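Long-range contacts in aminopeptidase N family protein (Idiomarina loihiensis L2TR, PDB 4FGM), which binds a zinc ion and probably acts as an M61-family aminopeptidase, cleaving residues from the N-terminal end of peptides: residues Lys137-Met142 / Gly171-Glu176; Asp165-Ile170 / Arg240-Leu245; His185-Ser190 / Phe225-Val230. One frame throughout, in Å; residues are numbered along the deposited sequence.

Overall arrangement
Following the chain from the N terminus shows how two beta regions can be tied together by a few short segments. Contact 1 closes the first loop, bringing residues 171-176 back to 137-142. Residues 165-170 lie inside that loop, but their partner 240-245 comes much later, so contacts 1 and 2 cross. Contact 3, 185-190 with 225-230, opens after contact 1 has closed and lies wholly within the longer loop of contact 2. Strands 137-140 and 168-171 belong to the N-terminal beta region; strands 174-180, 183-190, 222-230 and 242-248 are neighbours in a five-stranded mixed sheet beside the zinc site. Contacts 1 and 2 bridge the two regions, while contact 3 builds the sheet.

Contact 1: residues Lys137-Met142 / Gly171-Glu176; sequences KVATGM and GDLTIE
Leu-173 and Lys-137 meet through matching first torsions: in each, CG stands anti to the carbonyl carbon and beside the backbone N, and in Leu-173 the second torsion (-179°) then carries CD1 outward, anti to CA. That methyl does most of the touching. It rests against the backbone of strand 137-140, with Leu-173 CD1 3.6 Å from Lys-137 O, and reaches Ala-139 CB at 3.9 Å. Leu-173 CG lies 3.9 Å from Lys-137 CB. The lysine chain then runs on over the turn, its CE 3.8 Å from Leu-173 O, and Lys-137 CD comes to 4.3 Å from Ile-175 CD1. An alanine in place of Leu-173 would probably leave Ala-139 CB without this apolar partner and open a gap against the Lys-137 carbonyl.

Alongside these contacts the backbones form one antiparallel hydrogen-bonded pair. Lys-137 N donates to Gly-171 O at 2.8 Å, almost straight at 173°, and Gly-171 N returns a bond to Lys-137 O at 3.1 Å. Gly-171 O also accepts a weak bond from Leu-173 N across an inverse gamma turn centred on Asp-172, so the pairing ends where the chain swings away. Gly-171 has backbone angles at which a CB would be jammed against the carbonyl O of Ile-170, a conformation suited to glycine.

The turn thus passes the chain from one sheet to another. The Lys-137/Gly-171 bridge is the last pair between strands 137-140 and 168-171, with Ala-139 bonded through its backbone to Leu-169 farther along. Beyond the turn, Thr-174 and Glu-176 pair with Leu-189 and Leu-187 of strand 183-190. Ala-139 and Leu-173 both pack on Val-188 of that strand, while Thr-174 and Glu-176 lean on helix 197-215.

Contact 2: residues Asp165-Ile170 / Arg240-Leu245; sequences DYPFLI and RNSTAL
Arg-240 wraps its side chain around one oxygen of Asp-165. CB starts close to the carboxylate, and chi1 (63°) sets CG between the backbone N and the carbonyl carbon, where Arg-240 CG comes within 3.2 Å of Asp-165 OD2 and also nears Tyr-166 CE2. CD stays near the same oxygen while meeting the tyrosine hydroxyl, Arg-240 CD lying 3.8 Å from Tyr-166 OH. After the bend at the third torsion, Arg-240 NE donates to Asp-165 OD2 at 2.7 Å, a salt bridge in the guanidinium plane that meets the oxygen on its anti side. CZ follows close to OD2 and CB of Asp-165; NH2 ends beside that CB and is paired with Asp-161. On the syn side of the same oxygen, 29° out of the carboxylate plane, Arg-240 N donates to Asp-165 OD2 at 3.0 Å, so backbone and side chain of one residue grip a single atom. The other carboxylate oxygen, OD1, accepts from His-239 ND1, which probably helps fix the rotation of the group.

Residues 239-241 form the turn of a beta hairpin between strands 235-238 and 242-248, at the edge of the five-stranded mixed sheet, probably part of the catalytic domain as in thermolysin-like peptidases. Gly-236, Leu-237 and Glu-238 on its first strand line the maleic acid pocket, so this contact ties the pocket's hairpin to the segment that leads into strand 168-171.

Next to Arg-240, Asn-241 OD1 lies at the edge of the Tyr-166 ring, 3.3 Å from CE2, with amide and ring planes 72° apart; Asn-241 ND2 bonds to Gly-141 O. A water donates to Asp-165 O and, at 2.7 Å, to Asn-241 OD1, and also bonds to Ser-242 OG. A second water joins Ser-242 OG to Pro-167 O. Beyond them Pro-167 CG packs on Ala-244 CB at 4.3 Å.

Contact 3: residues His185-Ser190 / Phe225-Val230; sequences HSLVLS and FLTMVV
Phe-225 to Val-229 pair in parallel with Ser-186 to Ser-190 through five backbone hydrogen bonds. The first runs from Phe-225 N to Ser-186 O (2.8 Å, 174°), and the last from Val-229 N to Ser-190 O. Two CA-H...O contacts accompany them; in one, Leu-189 CA lies 3.3 Å from Thr-227 O.

Apolar packing follows on both faces. On one, Leu-187 CG stands anti to the backbone N (chi1 170°), and the second torsion (61°) places Leu-187 CD1 against Phe-225 CB at 3.9 Å, the two side chains crossing at about a right angle; Leu-189 and Thr-227 lie side by side, with Leu-189 CD2 3.5 Å from Thr-227 CB. On the other, Val-188 CG2 and Leu-226 CD2 touch at 4.2 Å.

Among the aromatic groups, Phe-225 turns its ring edge to Ser-186 O, and Phe-225 CE1 lies 4.4 Å from His-185 CD2, at the edge of the imidazole. His-185 NE2 bonds to Tyr-275 OH on the zinc-binding helix.

Helix 197-215 connects the two strands and packs on Leu-187 and Phe-225, giving a beta-alpha-beta crossover in the mixed five-stranded sheet, consistent with the thermolysin-like fold of this peptidase clan.

Contact 1: residues Lys137-Met142 / Gly171-Glu176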
ATOM      1  N   LYS A 137      -7.661  12.114  22.445  1.00 42.95           N
ATOM      2  CA  LYS A 137      -7.846  10.686  22.676  1.00 41.12           C
ATOM      3  C   LYS A 137      -6.686   9.915  22.073  1.00 42.11           C
ATOM      4  O   LYS A 137      -5.920  10.450  21.263  1.00 42.00           O
ATOM      5  CB  LYS A 137      -9.155  10.194  22.069  1.00 43.60           C
ATOM      6  CG  LYS A 137     -10.398  10.768  22.722  1.00 44.71           C
ATOM      7  CD  LYS A 137     -11.640  10.066  22.198  1.00 52.87           C
ATOM      8  CE  LYS A 137     -12.864  10.960  22.311  1.00 67.88           C
ATOM      9  NZ  LYS A 137     -13.016  11.522  23.684  1.00 75.37           N
ATOM     10  N   VAL A 138      -6.570   8.653  22.469  1.00 37.70           N
ATOM     11  CA  VAL A 138      -5.499   7.784  22.010  1.00 37.92           C
ATOM     12  C   VAL A 138      -6.068   6.497  21.435  1.00 41.87           C
ATOM     13  O   VAL A 138      -7.048   5.956  21.952  1.00 48.39           O
ATOM     14  CB  VAL A 138      -4.553   7.422  23.188  1.00 41.79           C
ATOM     15  CG1 VAL A 138      -3.515   6.404  22.749  1.00 36.20           C
ATOM     16  CG2 VAL A 138      -3.887   8.668  23.708  1.00 36.36           C
ATOM     17  N   ALA A 139      -5.448   6.010  20.365  1.00 38.99           N
ATOM     18  CA  ALA A 139      -5.875   4.773  19.727  1.00 35.88           C
ATOM     19  C   ALA A 139      -4.632   4.037  19.241  1.00 37.19           C
ATOM     20  O   ALA A 139      -3.724   4.636  18.657  1.00 40.11           O
ATOM     21  CB  ALA A 139      -6.814   5.074  18.553  1.00 32.38           C
ATOM     22  N   THR A 140      -4.594   2.737  19.500  1.00 37.79           N
ATOM     23  CA  THR A 140      -3.469   1.903  19.108  1.00 34.91           C
ATOM     24  C   THR A 140      -3.782   0.453  19.441  1.00 39.14           C
ATOM     25  O   THR A 140      -4.680   0.164  20.232  1.00 40.20           O
ATOM     26  CB  THR A 140      -2.188   2.286  19.868  1.00 37.57           C
ATOM     27  OG1 THR A 140      -1.128   1.402  19.484  1.00 44.48           O
ATOM     28  CG2 THR A 140      -2.405   2.168  21.386  1.00 38.36           C
ATOM     29  N   GLY A 141      -3.035  -0.460  18.840  1.00 36.09           N
ATOM     30  CA  GLY A 141      -3.252  -1.863  19.119  1.00 33.32           C
ATOM     31  C   GLY A 141      -2.245  -2.378  20.129  1.00 34.19           C
ATOM     32  O   GLY A 141      -2.292  -3.542  20.526  1.00 37.88           O
HETATM   33  N   MSE A 142      -1.318  -1.520  20.547  1.00 34.32           N
HETATM   34  CA  MSE A 142      -0.317  -1.950  21.522  1.00 39.73           C
HETATM   35  C   MSE A 142      -1.001  -2.281  22.848  1.00 36.45           C
HETATM   36  O   MSE A 142      -1.784  -1.487  23.360  1.00 40.36           O
HETATM   37  CB  MSE A 142       0.721  -0.859  21.746  1.00 38.03           C
HETATM   38  CG  MSE A 142       1.990  -1.359  22.417  1.00 43.86           C
HETATM   39 SE   MSE A 142       3.348   0.020  22.593  1.00 61.25          SE
HETATM   40  CE  MSE A 142       3.922   0.127  20.739  1.00144.29           C
ATOM     41  N   GLY A 171      -5.683  12.580  19.001  1.00 38.41           N
ATOM     42  CA  GLY A 171      -6.395  13.764  18.560  1.00 38.50           C
ATOM     43  C   GLY A 171      -7.855  13.715  18.950  1.00 41.74           C
ATOM     44  O   GLY A 171      -8.234  12.987  19.865  1.00 43.64           O
ATOM     45  N   ASP A 172      -8.675  14.500  18.261  1.00 46.13           N
ATOM     46  CA  ASP A 172     -10.111  14.540  18.523  1.00 43.94           C
ATOM     47  C   ASP A 172     -10.694  13.389  17.703  1.00 41.88           C
ATOM     48  O   ASP A 172     -11.317  13.591  16.670  1.00 46.32           O
ATOM     49  CB  ASP A 172     -10.667  15.900  18.073  1.00 46.34           C
ATOM     50  CG  ASP A 172     -12.165  16.024  18.285  1.00 56.73           C
ATOM     51  OD1 ASP A 172     -12.729  15.263  19.104  1.00 55.45           O
ATOM     52  OD2 ASP A 172     -12.778  16.898  17.636  1.00 62.54           O
ATOM     53  N   LEU A 173     -10.481  12.177  18.194  1.00 42.63           N
ATOM     54  CA  LEU A 173     -10.886  10.956  17.504  1.00 37.68           C
ATOM     55  C   LEU A 173     -12.343  10.514  17.532  1.00 43.45           C
ATOM     56  O   LEU A 173     -13.031  10.618  18.550  1.00 51.24           O
ATOM     57  CB  LEU A 173     -10.035   9.789  18.017  1.00 34.29           C
ATOM     58  CG  LEU A 173      -8.550  10.087  18.217  1.00 37.69           C
ATOM     59  CD1 LEU A 173      -7.814   8.828  18.696  1.00 28.43           C
ATOM     60  CD2 LEU A 173      -7.966  10.600  16.891  1.00 25.68           C
ATOM     61  N   THR A 174     -12.795  10.000  16.393  1.00 37.74           N
ATOM     62  CA  THR A 174     -14.136   9.459  16.278  1.00 40.63           C
ATOM     63  C   THR A 174     -13.855   7.963  16.361  1.00 42.40           C
ATOM     64  O   THR A 174     -13.036   7.445  15.598  1.00 44.96           O
ATOM     65  CB  THR A 174     -14.793   9.789  14.910  1.00 40.59           C
ATOM     66  OG1 THR A 174     -14.955  11.207  14.784  1.00 40.92           O
ATOM     67  CG2 THR A 174     -16.164   9.129  14.801  1.00 37.14           C
ATOM     68  N   ILE A 175     -14.503   7.273  17.294  1.00 42.11           N
ATOM     69  CA  ILE A 175     -14.270   5.842  17.464  1.00 42.11           C
ATOM     70  C   ILE A 175     -15.573   5.053  17.466  1.00 48.07           C
ATOM     71  O   ILE A 175     -16.454   5.291  18.287  1.00 54.53           O
ATOM     72  CB  ILE A 175     -13.525   5.559  18.791  1.00 42.46           C
ATOM     73  CG1 ILE A 175     -12.254   6.410  18.876  1.00 40.08           C
ATOM     74  CG2 ILE A 175     -13.176   4.079  18.892  1.00 42.73           C
ATOM     75  CD1 ILE A 175     -11.532   6.306  20.216  1.00 34.46           C
ATOM     76  N   GLU A 176     -15.677   4.110  16.536  1.00 47.73           N
ATOM     77  CA  GLU A 176     -16.861   3.272  16.406  1.00 45.11           C
ATOM     78  C   GLU A 176     -16.435   1.806  16.476  1.00 49.15           C
ATOM     79  O   GLU A 176     -15.720   1.307  15.605  1.00 46.90           O
ATOM     80  CB  GLU A 176     -17.556   3.540  15.069  1.00 45.71           C
ATOM     81  CG  GLU A 176     -18.901   2.844  14.897  1.00 55.69           C
ATOM     82  CD  GLU A 176     -20.032   3.556  15.620  1.00 69.58           C
ATOM     83  OE1 GLU A 176     -20.040   3.562  16.869  1.00 79.66           O
ATOM     84  OE2 GLU A 176     -20.914   4.114  14.932  1.00 71.00           O
TER

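Contact 2: residues Asp165-Ile170 / Arg240-Leu245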
ATOM      1  N   ASP A 165       5.681  -2.170  15.658  1.00 37.42           N
ATOM      2  CA  ASP A 165       4.594  -2.636  14.818  1.00 36.59           C
ATOM      3  C   ASP A 165       3.241  -2.182  15.364  1.00 38.74           C
ATOM      4  O   ASP A 165       2.195  -2.711  14.991  1.00 39.87           O
ATOM      5  CB  ASP A 165       4.615  -4.158  14.682  1.00 33.69           C
ATOM      6  CG  ASP A 165       3.763  -4.635  13.523  1.00 41.81           C
ATOM      7  OD1 ASP A 165       3.844  -3.992  12.447  1.00 34.38           O
ATOM      8  OD2 ASP A 165       3.025  -5.638  13.679  1.00 41.27           O
ATOM      9  N   TYR A 166       3.266  -1.208  16.266  1.00 33.86           N
ATOM     10  CA  TYR A 166       2.029  -0.671  16.819  1.00 31.84           C
ATOM     11  C   TYR A 166       2.016   0.834  16.598  1.00 37.13           C
ATOM     12  O   TYR A 166       2.617   1.577  17.364  1.00 38.35           O
ATOM     13  CB  TYR A 166       1.909  -0.940  18.334  1.00 34.13           C
ATOM     14  CG  TYR A 166       1.828  -2.392  18.736  1.00 35.26           C
ATOM     15  CD1 TYR A 166       2.856  -2.988  19.459  1.00 35.87           C
ATOM     16  CD2 TYR A 166       0.714  -3.166  18.406  1.00 35.91           C
ATOM     17  CE1 TYR A 166       2.784  -4.324  19.848  1.00 37.60           C
ATOM     18  CE2 TYR A 166       0.623  -4.500  18.788  1.00 31.91           C
ATOM     19  CZ  TYR A 166       1.663  -5.078  19.511  1.00 42.30           C
ATOM     20  OH  TYR A 166       1.583  -6.401  19.900  1.00 45.48           O
ATOM     21  N   PRO A 167       1.366   1.304  15.524  1.00 40.49           N
ATOM     22  CA  PRO A 167       1.351   2.760  15.325  1.00 39.45           C
ATOM     23  C   PRO A 167       0.382   3.401  16.311  1.00 42.70           C
ATOM     24  O   PRO A 167      -0.469   2.717  16.870  1.00 37.69           O
ATOM     25  CB  PRO A 167       0.898   2.911  13.871  1.00 33.97           C
ATOM     26  CG  PRO A 167       0.053   1.666  13.639  1.00 37.25           C
ATOM     27  CD  PRO A 167       0.887   0.596  14.321  1.00 37.05           C
ATOM     28  N   PHE A 168       0.527   4.704  16.531  1.00 37.96           N
ATOM     29  CA  PHE A 168      -0.339   5.445  17.451  1.00 36.00           C
ATOM     30  C   PHE A 168      -0.994   6.626  16.734  1.00 40.94           C
ATOM     31  O   PHE A 168      -0.367   7.295  15.905  1.00 43.01           O
ATOM     32  CB  PHE A 168       0.459   6.003  18.647  1.00 33.59           C
ATOM     33  CG  PHE A 168       0.704   5.014  19.756  1.00 36.29           C
ATOM     34  CD1 PHE A 168       1.596   3.957  19.588  1.00 32.82           C
ATOM     35  CD2 PHE A 168       0.053   5.155  20.982  1.00 37.17           C
ATOM     36  CE1 PHE A 168       1.853   3.060  20.632  1.00 34.75           C
ATOM     37  CE2 PHE A 168       0.299   4.264  22.032  1.00 39.35           C
ATOM     38  CZ  PHE A 168       1.197   3.211  21.855  1.00 36.27           C
ATOM     39  N   LEU A 169      -2.254   6.882  17.067  1.00 36.84           N
ATOM     40  CA  LEU A 169      -3.008   7.993  16.498  1.00 34.46           C
ATOM     41  C   LEU A 169      -3.658   8.741  17.664  1.00 33.79           C
ATOM     42  O   LEU A 169      -4.353   8.143  18.490  1.00 41.66           O
ATOM     43  CB  LEU A 169      -4.087   7.474  15.536  1.00 31.17           C
ATOM     44  CG  LEU A 169      -5.006   8.522  14.896  1.00 36.48           C
ATOM     45  CD1 LEU A 169      -4.162   9.580  14.194  1.00 37.37           C
ATOM     46  CD2 LEU A 169      -5.955   7.852  13.901  1.00 31.34           C
ATOM     47  N   ILE A 170      -3.419  10.044  17.741  1.00 33.62           N
ATOM     48  CA  ILE A 170      -3.990  10.842  18.810  1.00 32.64           C
ATOM     49  C   ILE A 170      -4.690  12.085  18.269  1.00 35.62           C
ATOM     50  O   ILE A 170      -4.344  12.583  17.207  1.00 43.76           O
ATOM     51  CB  ILE A 170      -2.897  11.263  19.831  1.00 33.68           C
ATOM     52  CG1 ILE A 170      -1.773  12.025  19.131  1.00 35.35           C
ATOM     53  CG2 ILE A 170      -2.321  10.031  20.504  1.00 36.85           C
ATOM     54  CD1 ILE A 170      -0.655  12.468  20.068  1.00 35.55           C
ATOM     55  N   ARG A 240       0.256  -6.218  12.767  1.00 41.75           N
ATOM     56  CA  ARG A 240      -0.308  -7.433  13.348  1.00 41.70           C
ATOM     57  C   ARG A 240      -1.722  -7.341  13.900  1.00 43.67           C
ATOM     58  O   ARG A 240      -2.485  -8.287  13.758  1.00 42.97           O
ATOM     59  CB  ARG A 240       0.640  -8.013  14.401  1.00 33.85           C
ATOM     60  CG  ARG A 240       0.901  -7.153  15.617  1.00 40.87           C
ATOM     61  CD  ARG A 240       2.091  -7.708  16.374  1.00 38.73           C
ATOM     62  NE  ARG A 240       3.340  -7.459  15.659  1.00 42.26           N
ATOM     63  CZ  ARG A 240       4.522  -7.942  16.025  1.00 43.23           C
ATOM     64  NH1 ARG A 240       4.612  -8.709  17.097  1.00 42.21           N
ATOM     65  NH2 ARG A 240       5.619  -7.642  15.339  1.00 38.13           N
ATOM     66  N   ASN A 241      -2.098  -6.224  14.511  1.00 37.48           N
ATOM     67  CA  ASN A 241      -3.462  -6.130  15.025  1.00 36.73           C
ATOM     68  C   ASN A 241      -4.077  -4.749  14.782  1.00 42.42           C
ATOM     69  O   ASN A 241      -5.026  -4.332  15.459  1.00 46.24           O
ATOM     70  CB  ASN A 241      -3.497  -6.508  16.513  1.00 31.07           C
ATOM     71  CG  ASN A 241      -2.906  -5.434  17.419  1.00 41.99           C
ATOM     72  OD1 ASN A 241      -2.097  -4.610  16.985  1.00 44.18           O
ATOM     73  ND2 ASN A 241      -3.305  -5.450  18.698  1.00 37.46           N
ATOM     74  N   SER A 242      -3.536  -4.056  13.785  1.00 42.32           N
ATOM     75  CA  SER A 242      -4.012  -2.728  13.416  1.00 38.63           C
ATOM     76  C   SER A 242      -3.443  -2.329  12.057  1.00 44.78           C
ATOM     77  O   SER A 242      -2.611  -3.033  11.469  1.00 39.63           O
ATOM     78  CB  SER A 242      -3.558  -1.693  14.445  1.00 35.32           C
ATOM     79  OG  SER A 242      -2.162  -1.476  14.342  1.00 30.13           O
ATOM     80  N   THR A 243      -3.899  -1.188  11.564  1.00 40.28           N
ATOM     81  CA  THR A 243      -3.404  -0.660  10.308  1.00 44.98           C
ATOM     82  C   THR A 243      -3.532   0.850  10.361  1.00 45.80           C
ATOM     83  O   THR A 243      -4.422   1.381  11.024  1.00 44.50           O
ATOM     84  CB  THR A 243      -4.185  -1.218   9.082  1.00 45.25           C
ATOM     85  OG1 THR A 243      -3.604  -0.701   7.877  1.00 41.60           O
ATOM     86  CG2 THR A 243      -5.652  -0.832   9.140  1.00 36.27           C
ATOM     87  N   ALA A 244      -2.611   1.534   9.696  1.00 44.86           N
ATOM     88  CA  ALA A 244      -2.633   2.991   9.636  1.00 36.01           C
ATOM     89  C   ALA A 244      -3.020   3.362   8.202  1.00 41.98           C
ATOM     90  O   ALA A 244      -2.344   2.979   7.237  1.00 43.62           O
ATOM     91  CB  ALA A 244      -1.258   3.562   9.991  1.00 35.76           C
ATOM     92  N   LEU A 245      -4.118   4.098   8.072  1.00 40.52           N
ATOM     93  CA  LEU A 245      -4.616   4.503   6.768  1.00 39.57           C
ATOM     94  C   LEU A 245      -4.688   6.009   6.595  1.00 39.19           C
ATOM     95  O   LEU A 245      -4.946   6.747   7.543  1.00 41.74           O
ATOM     96  CB  LEU A 245      -6.027   3.955   6.554  1.00 42.21           C
ATOM     97  CG  LEU A 245      -6.327   2.496   6.884  1.00 41.34           C
ATOM     98  CD1 LEU A 245      -7.848   2.293   6.877  1.00 39.73           C
ATOM     99  CD2 LEU A 245      -5.621   1.579   5.877  1.00 32.36           C
TER
HETATM  100  O   HOH W   1      -0.472  -3.477  15.125  1.00 35.76           O
HETATM  101  O   HOH W   2      -1.295   0.151  16.691  1.00 35.46           O

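Contact 3: residues His185-Ser190 / Phe225-Val230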
ATOM      1  N   HIS A 185     -13.435  -5.025  17.130  1.00 46.57           N
ATOM      2  CA  HIS A 185     -12.808  -4.222  16.088  1.00 44.42           C
ATOM      3  C   HIS A 185     -13.134  -2.754  16.325  1.00 42.92           C
ATOM      4  O   HIS A 185     -14.127  -2.423  16.975  1.00 42.53           O
ATOM      5  CB  HIS A 185     -13.325  -4.627  14.702  1.00 37.59           C
ATOM      6  CG  HIS A 185     -12.797  -5.939  14.212  1.00 47.14           C
ATOM      7  ND1 HIS A 185     -13.170  -7.149  14.761  1.00 48.30           N
ATOM      8  CD2 HIS A 185     -11.930  -6.231  13.214  1.00 49.48           C
ATOM      9  CE1 HIS A 185     -12.558  -8.128  14.119  1.00 47.90           C
ATOM     10  NE2 HIS A 185     -11.799  -7.600  13.175  1.00 48.63           N
ATOM     11  N   SER A 186     -12.297  -1.878  15.783  1.00 43.14           N
ATOM     12  CA  SER A 186     -12.492  -0.440  15.925  1.00 43.35           C
ATOM     13  C   SER A 186     -12.153   0.315  14.652  1.00 42.00           C
ATOM     14  O   SER A 186     -11.183  -0.005  13.959  1.00 40.28           O
ATOM     15  CB  SER A 186     -11.615   0.125  17.050  1.00 41.87           C
ATOM     16  OG  SER A 186     -12.006  -0.367  18.316  1.00 60.66           O
ATOM     17  N   LEU A 187     -12.976   1.307  14.343  1.00 41.26           N
ATOM     18  CA  LEU A 187     -12.727   2.168  13.211  1.00 39.01           C
ATOM     19  C   LEU A 187     -12.440   3.488  13.901  1.00 41.15           C
ATOM     20  O   LEU A 187     -13.278   3.990  14.651  1.00 41.16           O
ATOM     21  CB  LEU A 187     -13.953   2.313  12.311  1.00 36.57           C
ATOM     22  CG  LEU A 187     -13.750   3.409  11.248  1.00 36.22           C
ATOM     23  CD1 LEU A 187     -12.560   3.059  10.353  1.00 34.48           C
ATOM     24  CD2 LEU A 187     -15.008   3.578  10.423  1.00 36.71           C
ATOM     25  N   VAL A 188     -11.251   4.034  13.675  1.00 34.16           N
ATOM     26  CA  VAL A 188     -10.868   5.295  14.300  1.00 31.72           C
ATOM     27  C   VAL A 188     -10.570   6.344  13.245  1.00 39.56           C
ATOM     28  O   VAL A 188      -9.814   6.093  12.304  1.00 40.90           O
ATOM     29  CB  VAL A 188      -9.621   5.111  15.190  1.00 29.34           C
ATOM     30  CG1 VAL A 188      -9.283   6.421  15.896  1.00 27.02           C
ATOM     31  CG2 VAL A 188      -9.867   4.007  16.190  1.00 28.83           C
ATOM     32  N   LEU A 189     -11.146   7.527  13.417  1.00 38.32           N
ATOM     33  CA  LEU A 189     -10.952   8.606  12.453  1.00 37.13           C
ATOM     34  C   LEU A 189     -10.426   9.887  13.082  1.00 39.92           C
ATOM     35  O   LEU A 189     -10.879  10.293  14.159  1.00 38.76           O
ATOM     36  CB  LEU A 189     -12.279   8.932  11.760  1.00 41.36           C
ATOM     37  CG  LEU A 189     -13.085   7.794  11.132  1.00 44.45           C
ATOM     38  CD1 LEU A 189     -14.394   8.361  10.573  1.00 42.22           C
ATOM     39  CD2 LEU A 189     -12.278   7.126  10.041  1.00 40.24           C
ATOM     40  N   SER A 190      -9.479  10.521  12.395  1.00 35.05           N
ATOM     41  CA  SER A 190      -8.905  11.788  12.832  1.00 32.52           C
ATOM     42  C   SER A 190      -8.885  12.697  11.604  1.00 39.67           C
ATOM     43  O   SER A 190      -8.366  12.316  10.552  1.00 42.21           O
ATOM     44  CB  SER A 190      -7.478  11.605  13.350  1.00 37.44           C
ATOM     45  OG  SER A 190      -6.892  12.865  13.669  1.00 38.60           O
ATOM     46  N   PHE A 225      -8.616  -0.012  12.967  1.00 40.72           N
ATOM     47  CA  PHE A 225      -8.346   0.663  11.700  1.00 43.35           C
ATOM     48  C   PHE A 225      -8.077   2.131  12.026  1.00 37.96           C
ATOM     49  O   PHE A 225      -9.019   2.904  12.217  1.00 39.65           O
ATOM     50  CB  PHE A 225      -9.550   0.558  10.762  1.00 41.20           C
ATOM     51  CG  PHE A 225      -9.788  -0.822  10.217  1.00 40.67           C
ATOM     52  CD1 PHE A 225     -10.615  -1.719  10.885  1.00 37.74           C
ATOM     53  CD2 PHE A 225      -9.191  -1.222   9.028  1.00 41.34           C
ATOM     54  CE1 PHE A 225     -10.857  -2.999  10.360  1.00 34.88           C
ATOM     55  CE2 PHE A 225      -9.425  -2.489   8.503  1.00 36.83           C
ATOM     56  CZ  PHE A 225     -10.255  -3.382   9.172  1.00 40.39           C
ATOM     57  N   LEU A 226      -6.798   2.501  12.123  1.00 35.21           N
ATOM     58  CA  LEU A 226      -6.415   3.877  12.442  1.00 36.27           C
ATOM     59  C   LEU A 226      -6.460   4.690  11.155  1.00 44.01           C
ATOM     60  O   LEU A 226      -5.663   4.474  10.240  1.00 48.09           O
ATOM     61  CB  LEU A 226      -5.011   3.908  13.050  1.00 36.91           C
ATOM     62  CG  LEU A 226      -4.820   2.981  14.254  1.00 42.12           C
ATOM     63  CD1 LEU A 226      -3.388   3.115  14.778  1.00 42.82           C
ATOM     64  CD2 LEU A 226      -5.827   3.328  15.353  1.00 39.90           C
ATOM     65  N   THR A 227      -7.383   5.643  11.099  1.00 38.16           N
ATOM     66  CA  THR A 227      -7.571   6.420   9.888  1.00 39.62           C
ATOM     67  C   THR A 227      -7.410   7.923   9.960  1.00 42.09           C
ATOM     68  O   THR A 227      -8.098   8.597  10.721  1.00 41.05           O
ATOM     69  CB  THR A 227      -8.978   6.142   9.304  1.00 37.73           C
ATOM     70  OG1 THR A 227      -9.170   4.728   9.190  1.00 41.65           O
ATOM     71  CG2 THR A 227      -9.131   6.776   7.931  1.00 33.80           C
HETATM   72  N   MSE A 228      -6.497   8.440   9.148  1.00 36.92           N
HETATM   73  CA  MSE A 228      -6.291   9.876   9.039  1.00 42.99           C
HETATM   74  C   MSE A 228      -7.076  10.295   7.788  1.00 40.52           C
HETATM   75  O   MSE A 228      -6.906   9.724   6.698  1.00 39.04           O
HETATM   76  CB  MSE A 228      -4.808  10.208   8.878  1.00 44.04           C
HETATM   77  CG  MSE A 228      -4.049  10.189  10.180  1.00 54.85           C
HETATM   78 SE   MSE A 228      -2.159  10.452   9.923  1.00 59.86          SE
HETATM   79  CE  MSE A 228      -1.750   8.710   9.183  1.00 45.97           C
ATOM     80  N   VAL A 229      -7.949  11.279   7.950  1.00 37.18           N
ATOM     81  CA  VAL A 229      -8.771  11.737   6.843  1.00 39.02           C
ATOM     82  C   VAL A 229      -8.379  13.128   6.382  1.00 41.21           C
ATOM     83  O   VAL A 229      -8.494  14.091   7.142  1.00 40.30           O
ATOM     84  CB  VAL A 229     -10.265  11.761   7.236  1.00 39.04           C
ATOM     85  CG1 VAL A 229     -11.124  11.994   5.996  1.00 36.05           C
ATOM     86  CG2 VAL A 229     -10.644  10.459   7.922  1.00 36.75           C
ATOM     87  N   VAL A 230      -7.936  13.231   5.133  1.00 37.53           N
ATOM     88  CA  VAL A 230      -7.542  14.514   4.572  1.00 37.10           C
ATOM     89  C   VAL A 230      -8.367  14.819   3.321  1.00 40.75           C
ATOM     90  O   VAL A 230      -9.314  14.106   3.011  1.00 39.45           O
ATOM     91  CB  VAL A 230      -6.044  14.515   4.219  1.00 39.55           C
ATOM     92  CG1 VAL A 230      -5.227  14.231   5.466  1.00 35.98           C
ATOM     93  CG2 VAL A 230      -5.759  13.476   3.142  1.00 37.32           C
TER
HETATM   94  O   HOH W   3      -6.260  14.160   9.153  1.00 41.87           O